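Local coordinates for large ribosomal subunit protein uL10 (PDB 1ZAV) that probably forms part of the ribosomal stalk, binding rRNA and carrying L7/L12 dimers through its C-terminal region, and so probably helps the ribosome interact with GTP-bound translation factors, at residues K21-L26 and L86-G91; D92-V97 and E130-L135; K13-I18 and N64-N69. One frame throughout, in Å; residues are numbered along the deposited sequence.

Contact 1. Residues K21-L26 and L86-G91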
# COMPACT_ATOMS: atom_id res chain seq x y z
N LYS A 21 18.56 -11.55 21.68
CA LYS A 21 17.61 -10.51 22.03
C LYS A 21 17.56 -9.31 21.07
O LYS A 21 16.78 -8.39 21.27
CB LYS A 21 17.88 -9.99 23.44
CG LYS A 21 19.03 -9.00 23.56
CD LYS A 21 18.86 -8.14 24.81
CE LYS A 21 19.85 -6.98 24.85
NZ LYS A 21 19.51 -5.99 25.91
N THR A 22 18.40 -9.33 20.04
CA THR A 22 18.46 -8.24 19.07
C THR A 22 17.26 -8.21 18.13
O THR A 22 16.64 -9.25 17.87
CB THR A 22 19.71 -8.36 18.21
OG1 THR A 22 19.82 -9.71 17.72
CG2 THR A 22 20.94 -8.01 19.03
N SER A 23 16.94 -7.03 17.62
CA SER A 23 15.83 -6.86 16.69
C SER A 23 16.40 -6.62 15.29
O SER A 23 15.67 -6.59 14.30
CB SER A 23 14.95 -5.68 17.12
OG SER A 23 15.63 -4.44 16.98
N LEU A 24 17.71 -6.46 15.22
CA LEU A 24 18.42 -6.24 13.97
C LEU A 24 19.86 -6.69 14.10
O LEU A 24 20.51 -6.48 15.12
CB LEU A 24 18.39 -4.75 13.58
CG LEU A 24 19.41 -4.37 12.48
CD1 LEU A 24 18.97 -4.99 11.17
CD2 LEU A 24 19.51 -2.85 12.32
N ILE A 25 20.33 -7.35 13.05
CA ILE A 25 21.70 -7.80 12.92
C ILE A 25 21.98 -7.54 11.44
O ILE A 25 21.38 -8.18 10.58
CB ILE A 25 21.88 -9.33 13.22
CG1 ILE A 25 21.53 -9.63 14.68
CG2 ILE A 25 23.33 -9.73 12.96
CD1 ILE A 25 21.57 -11.14 15.03
N LEU A 26 22.83 -6.57 11.15
CA LEU A 26 23.18 -6.26 9.77
C LEU A 26 24.68 -6.42 9.60
O LEU A 26 25.48 -5.89 10.39
CB LEU A 26 22.70 -4.84 9.40
CG LEU A 26 22.98 -4.35 7.97
CD1 LEU A 26 22.02 -3.23 7.59
CD2 LEU A 26 24.42 -3.89 7.88
N LEU A 86 26.24 -4.62 12.83
CA LEU A 86 25.40 -3.55 13.37
C LEU A 86 24.19 -4.21 14.00
O LEU A 86 23.42 -4.88 13.30
CB LEU A 86 24.97 -2.61 12.24
CG LEU A 86 24.11 -1.37 12.51
CD1 LEU A 86 23.91 -0.61 11.21
CD2 LEU A 86 22.76 -1.77 13.09
N TYR A 87 24.00 -4.05 15.30
CA TYR A 87 22.84 -4.67 15.93
C TYR A 87 22.12 -3.73 16.87
O TYR A 87 22.72 -2.78 17.39
CB TYR A 87 23.23 -5.98 16.64
CG TYR A 87 24.28 -5.85 17.72
CD1 TYR A 87 23.94 -5.36 18.98
CD2 TYR A 87 25.59 -6.25 17.49
CE1 TYR A 87 24.89 -5.29 19.99
CE2 TYR A 87 26.54 -6.17 18.50
CZ TYR A 87 26.19 -5.70 19.74
OH TYR A 87 27.13 -5.65 20.73
N VAL A 88 20.83 -3.97 17.03
CA VAL A 88 19.97 -3.16 17.88
C VAL A 88 19.38 -4.01 19.00
O VAL A 88 18.82 -5.08 18.75
CB VAL A 88 18.81 -2.53 17.07
CG1 VAL A 88 17.85 -1.80 18.01
CG2 VAL A 88 19.38 -1.56 16.04
N THR A 89 19.52 -3.53 20.23
CA THR A 89 18.98 -4.26 21.38
C THR A 89 17.80 -3.51 21.99
O THR A 89 16.99 -4.10 22.71
CB THR A 89 20.08 -4.50 22.46
OG1 THR A 89 20.76 -3.27 22.73
CG2 THR A 89 21.08 -5.53 21.97
N GLU A 90 17.71 -2.21 21.72
CA GLU A 90 16.61 -1.42 22.24
C GLU A 90 16.22 -0.31 21.27
O GLU A 90 17.09 0.40 20.77
CB GLU A 90 16.96 -0.80 23.60
CG GLU A 90 15.71 -0.26 24.29
CD GLU A 90 16.00 0.46 25.60
OE1 GLU A 90 15.02 0.76 26.32
OE2 GLU A 90 17.18 0.73 25.90
N GLY A 91 14.92 -0.18 21.02
CA GLY A 91 14.41 0.83 20.10
C GLY A 91 14.05 0.19 18.77
O GLY A 91 14.50 -0.91 18.46
O HOH W 1 15.65 -7.14 23.49
O HOH W 2 15.33 -3.33 19.58

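Contact 2. Residues D92-V97 and E130-L135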
# COMPACT_ATOMS: atom_id res chain seq x y z
N ASP A 92 13.22 0.86 17.97
CA ASP A 92 12.84 0.31 16.67
C ASP A 92 14.11 0.29 15.82
O ASP A 92 14.79 1.30 15.69
CB ASP A 92 11.75 1.16 16.01
CG ASP A 92 11.22 0.53 14.73
OD1 ASP A 92 11.87 0.72 13.69
OD2 ASP A 92 10.19 -0.17 14.79
N PRO A 93 14.43 -0.87 15.22
CA PRO A 93 15.62 -1.07 14.39
C PRO A 93 15.74 -0.39 13.02
O PRO A 93 16.86 -0.19 12.53
CB PRO A 93 15.69 -2.60 14.28
CG PRO A 93 14.24 -2.98 14.21
CD PRO A 93 13.63 -2.11 15.29
N VAL A 94 14.62 -0.04 12.41
CA VAL A 94 14.66 0.57 11.09
C VAL A 94 15.57 1.78 10.94
O VAL A 94 16.30 1.89 9.96
CB VAL A 94 13.23 0.93 10.61
CG1 VAL A 94 13.29 1.72 9.30
CG2 VAL A 94 12.44 -0.36 10.40
N GLU A 95 15.55 2.68 11.92
CA GLU A 95 16.38 3.88 11.84
C GLU A 95 17.89 3.60 11.77
O GLU A 95 18.65 4.39 11.20
CB GLU A 95 16.09 4.79 13.04
CG GLU A 95 16.98 6.02 13.11
CD GLU A 95 16.73 7.00 11.98
OE1 GLU A 95 17.55 7.93 11.80
OE2 GLU A 95 15.71 6.84 11.27
N ALA A 96 18.35 2.49 12.35
CA ALA A 96 19.77 2.16 12.31
C ALA A 96 20.18 1.77 10.89
O ALA A 96 21.29 2.06 10.45
CB ALA A 96 20.09 1.02 13.29
N VAL A 97 19.29 1.08 10.19
CA VAL A 97 19.61 0.69 8.82
C VAL A 97 19.77 1.97 7.98
O VAL A 97 20.73 2.12 7.23
CB VAL A 97 18.50 -0.20 8.22
CG1 VAL A 97 18.89 -0.63 6.80
CG2 VAL A 97 18.28 -1.44 9.11
N GLU A 130 18.31 -1.25 0.86
CA GLU A 130 17.76 0.00 0.35
C GLU A 130 16.28 0.14 0.70
O GLU A 130 15.80 1.22 1.04
CB GLU A 130 17.92 0.07 -1.17
CG GLU A 130 17.42 1.37 -1.78
CD GLU A 130 17.44 1.37 -3.30
OE1 GLU A 130 17.06 2.40 -3.90
OE2 GLU A 130 17.82 0.34 -3.90
N ASN A 131 15.54 -0.97 0.61
CA ASN A 131 14.11 -0.96 0.92
C ASN A 131 13.89 -0.47 2.35
O ASN A 131 13.11 0.46 2.60
CB ASN A 131 13.52 -2.37 0.78
CG ASN A 131 13.60 -2.90 -0.65
OD1 ASN A 131 13.24 -4.05 -0.91
ND2 ASN A 131 14.08 -2.07 -1.57
N ILE A 132 14.59 -1.10 3.28
CA ILE A 132 14.48 -0.75 4.69
C ILE A 132 14.90 0.70 4.90
O ILE A 132 14.22 1.46 5.57
CB ILE A 132 15.37 -1.67 5.56
CG1 ILE A 132 15.03 -3.13 5.29
CG2 ILE A 132 15.19 -1.33 7.03
CD1 ILE A 132 16.02 -4.12 5.88
N ALA A 133 16.04 1.07 4.32
CA ALA A 133 16.58 2.41 4.46
C ALA A 133 15.64 3.51 4.01
O ALA A 133 15.65 4.62 4.57
CB ALA A 133 17.89 2.52 3.71
N LYS A 134 14.83 3.21 3.00
CA LYS A 134 13.91 4.20 2.46
C LYS A 134 12.50 4.16 3.04
O LYS A 134 11.62 4.87 2.56
CB LYS A 134 13.84 4.06 0.93
CG LYS A 134 13.33 5.31 0.21
CD LYS A 134 14.30 6.48 0.36
CE LYS A 134 13.85 7.69 -0.45
NZ LYS A 134 14.90 8.76 -0.52
N LEU A 135 12.27 3.33 4.05
CA LEU A 135 10.95 3.26 4.64
C LEU A 135 10.61 4.62 5.23
O LEU A 135 11.48 5.31 5.76
CB LEU A 135 10.89 2.21 5.76
CG LEU A 135 11.09 0.75 5.35
CD1 LEU A 135 11.10 -0.12 6.60
CD2 LEU A 135 9.99 0.32 4.40

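Contact 3. Residues K13-I18 and N64-N69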
# COMPACT_ATOMS: atom_id res chain seq x y z
N LYS A 13 29.58 -17.04 24.27
CA LYS A 13 28.34 -17.07 25.03
C LYS A 13 27.73 -15.67 25.10
O LYS A 13 26.54 -15.50 24.86
CB LYS A 13 28.61 -17.59 26.45
CG LYS A 13 27.40 -17.59 27.37
CD LYS A 13 26.68 -18.92 27.38
CE LYS A 13 25.85 -19.07 28.64
NZ LYS A 13 26.71 -18.95 29.87
N GLU A 14 28.55 -14.69 25.44
CA GLU A 14 28.09 -13.31 25.54
C GLU A 14 27.43 -12.86 24.24
O GLU A 14 26.30 -12.38 24.24
CB GLU A 14 29.26 -12.37 25.86
CG GLU A 14 29.84 -12.57 27.24
CD GLU A 14 30.91 -11.54 27.57
OE1 GLU A 14 31.85 -11.36 26.76
OE2 GLU A 14 30.81 -10.91 28.65
N MET A 15 28.15 -13.03 23.15
CA MET A 15 27.66 -12.66 21.83
C MET A 15 26.37 -13.41 21.49
O MET A 15 25.39 -12.81 21.04
CB MET A 15 28.72 -12.97 20.78
CG MET A 15 28.37 -12.50 19.40
SD MET A 15 28.90 -10.82 19.14
CE MET A 15 30.41 -11.12 18.28
N SER A 16 26.37 -14.72 21.73
CA SER A 16 25.21 -15.55 21.44
C SER A 16 23.98 -15.05 22.19
O SER A 16 22.88 -15.03 21.65
CB SER A 16 25.47 -17.02 21.82
OG SER A 16 26.45 -17.61 20.98
N GLU A 17 24.18 -14.66 23.44
CA GLU A 17 23.08 -14.15 24.25
C GLU A 17 22.61 -12.81 23.70
O GLU A 17 21.43 -12.52 23.73
CB GLU A 17 23.52 -14.02 25.71
CG GLU A 17 23.83 -15.38 26.35
CD GLU A 17 24.38 -15.27 27.76
OE1 GLU A 17 25.41 -14.59 27.96
OE2 GLU A 17 23.78 -15.87 28.68
N ILE A 18 23.53 -11.99 23.21
CA ILE A 18 23.13 -10.70 22.66
C ILE A 18 22.26 -10.94 21.43
O ILE A 18 21.16 -10.40 21.33
CB ILE A 18 24.34 -9.84 22.25
CG1 ILE A 18 25.04 -9.30 23.49
CG2 ILE A 18 23.88 -8.67 21.37
CD1 ILE A 18 26.34 -8.59 23.19
N ASN A 64 30.14 -16.63 13.55
CA ASN A 64 29.56 -17.91 13.17
C ASN A 64 29.07 -18.70 14.40
O ASN A 64 27.91 -19.06 14.47
CB ASN A 64 30.57 -18.73 12.37
CG ASN A 64 29.90 -19.68 11.40
OD1 ASN A 64 29.07 -20.51 11.79
ND2 ASN A 64 30.25 -19.57 10.12
N LEU A 65 29.96 -18.95 15.36
CA LEU A 65 29.57 -19.70 16.55
C LEU A 65 28.46 -19.01 17.35
O LEU A 65 27.56 -19.67 17.88
CB LEU A 65 30.77 -19.95 17.46
CG LEU A 65 31.89 -20.87 16.96
CD1 LEU A 65 32.90 -21.11 18.08
CD2 LEU A 65 31.32 -22.19 16.49
N ALA A 66 28.51 -17.68 17.44
CA ALA A 66 27.48 -16.95 18.17
C ALA A 66 26.11 -17.09 17.49
O ALA A 66 25.10 -17.28 18.16
CB ALA A 66 27.86 -15.48 18.29
N LEU A 67 26.08 -16.98 16.17
CA LEU A 67 24.84 -17.10 15.42
C LEU A 67 24.35 -18.54 15.47
O LEU A 67 23.16 -18.80 15.63
CB LEU A 67 25.05 -16.68 13.97
CG LEU A 67 25.25 -15.18 13.76
CD1 LEU A 67 25.91 -14.92 12.42
CD2 LEU A 67 23.90 -14.49 13.87
N LYS A 68 25.28 -19.47 15.31
CA LYS A 68 24.95 -20.90 15.34
C LYS A 68 24.24 -21.22 16.66
O LYS A 68 23.15 -21.81 16.66
CB LYS A 68 26.23 -21.72 15.22
CG LYS A 68 26.01 -23.22 15.02
CD LYS A 68 27.34 -23.93 14.81
CE LYS A 68 27.16 -25.34 14.26
NZ LYS A 68 26.27 -26.17 15.10
N ASN A 69 24.85 -20.82 17.77
CA ASN A 69 24.27 -21.09 19.07
C ASN A 69 23.00 -20.32 19.40
O ASN A 69 22.22 -20.75 20.26
CB ASN A 69 25.34 -20.89 20.15
CG ASN A 69 26.30 -22.06 20.22
OD1 ASN A 69 25.91 -23.16 20.60
ND2 ASN A 69 27.55 -21.83 19.84

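Contact 1. Residues K21-L26 and L86-G91
L26 and L86 form the regular end of an antiparallel pairing: L26 N donates to L86 O at 2.8 Å, L86 N donates to L26 O at 2.9 Å, and both bonds lie in the planes of the carbonyls they reach. I25 and Y87 follow as a non-hydrogen-bonded pair. The leucine face is closely packed. There CD2 of L24 rests on CG2 of V88 at 3.9 Å, while the L86 side chain crosses that of L24 obliquely, although L86 was deposited in two conformers and its methyl contacts hold for one of them. L24 sits on this face by its place in the strand, with CG anti to the backbone N, beside the carbonyl carbon (chi1 165°).

Beyond L24 the ladder becomes less regular. V88 is bonded to two successive residues, receiving S23 N on its carbonyl O at 2.9 Å and sending its own N to L24 O in a longer bond of 3.2 Å, with the donor tilted from the carbonyl plane. L24 N, buried here, has no partner in the model. Past this point the contact turns toward solvent and water replaces direct pairing: one water donates to G91 O and is hydrogen-bonded to S23 OG, and a second bridges K21 O to T89 O, weakly at the latter. The extended chain of K21 nevertheless crosses beside T89, its CE 3.5 Å from T89 CG2, tighter than usual for carbons. On the face that carries I25 and Y87, CG2 of T22 lies obliquely to the Y87 ring.

The pair belongs to the middle of the sheet, with strands 53-58 and 114-119 flanking it. Helix 94-106 covers L24, L86 and V88 through V97, A96 and I100, whereas helix 5-19 covers I25 and Y87 through I18 and F19.

Contact 2. Residues D92-V97 and E130-L135
V94 CG1 meets the flat carbonyl group of I132 from above its plane, the methyl lying 3.9 Å from I132 O. The other flat group, the carboxylate of D92, stands in V94's own segment; no aromatic ring takes part. V94 N meets D92 OD1 at 3.1 Å from above the carboxylate plane, a capping bond that closes an Asx turn at the entry to the helix. The other carboxylate oxygen, OD2, is hydrogen-bonded to the backbone of a chain of another protein, so the group is held from both oxygens.

The remainder is branched aliphatic packing. CG2 of I132, set anti to its backbone N, presses into V97, 3.7 Å from V97 CB and about as far from both methyls, and the two side chains cross at about a right angle. V94 and L135 cross in the same fashion, with CD1 of L135 3.9 Å from V94 CG1 and nearly as close to CG2. L135 comes just past the helix end, where K134 departs from helical geometry, and its N is still bonded to I132 O.

The N-terminal part of helix 94-106 is thereby joined to the last turn of helix 126-133. L24 and L26 of strand 24-28 lie against V97, L119 of strand 114-119 lies against I132, and apolar side chains of the other protein's chain pack on V94 and L135.

Contact 3. Residues K13-I18 and N64-N69
S16 and A66 mark the point where two helices come together, their CA atoms only 4.2 Å apart. The axes of helix segments 13-18 and 64-69 approach to 8.0 Å and cross at -50°, a close passage made possible by the small side chains that face each other. Because the helices diverge from this point, the contact is compact and few residues share it.

A66 CB points toward the other helix and meets M15, whose CG lies 3.2 Å away, tighter than usual van der Waals contact. M15 CG stands anti to the backbone N (chi1 -174°), which brings it over the alanine; further out the chain bends, and the residue packs against L62, L63, R56 and V58, reaching the sheet as well as the helix. S16 meets A66 at its backbone side. Its OG lies 3.1 Å from A66 CA and 3.6 Å from N69 CB, and is hydrogen-bonded back to V12 O one turn earlier in its own helix.

N69 adds a bond within its segment: ND2 donates to L65 O at 2.9 Å from above the carbonyl plane, while N69 N reaches the same oxygen from the opposite face. L65 O is thus gripped twice near the end of helix 60-69.

The chemistry is that of a close helix crossing built from an alanine methyl, a serine hydroxyl and a methionine methylene. Small side chains let the two backbones come close, and the buried serine OG, tucked against the neighbouring backbone, is satisfied by V12 O within its own helix.

Overall arrangement
From the N terminus, helix 5-19 opens contact 3 and strand 24-28 opens contact 1. Helix 60-69 then closes contact 3, and strand 83-88 closes contact 1, so the two loops cross. Contact 2 follows in series: it opens at 92-97, directly after contact 1 ends, and closes at 130-135, just ahead of helix 138-176 in the region that binds L7/L12 dimers. Contact 1 is the middle member, touching contact 3 through Y87 and I18 on one sheet face and contact 2 through L24 and V97 on the other. Contacts 2 and 3 stay about 12 Å apart at their nearest atoms, so the helices on the two faces are linked by way of the central strands.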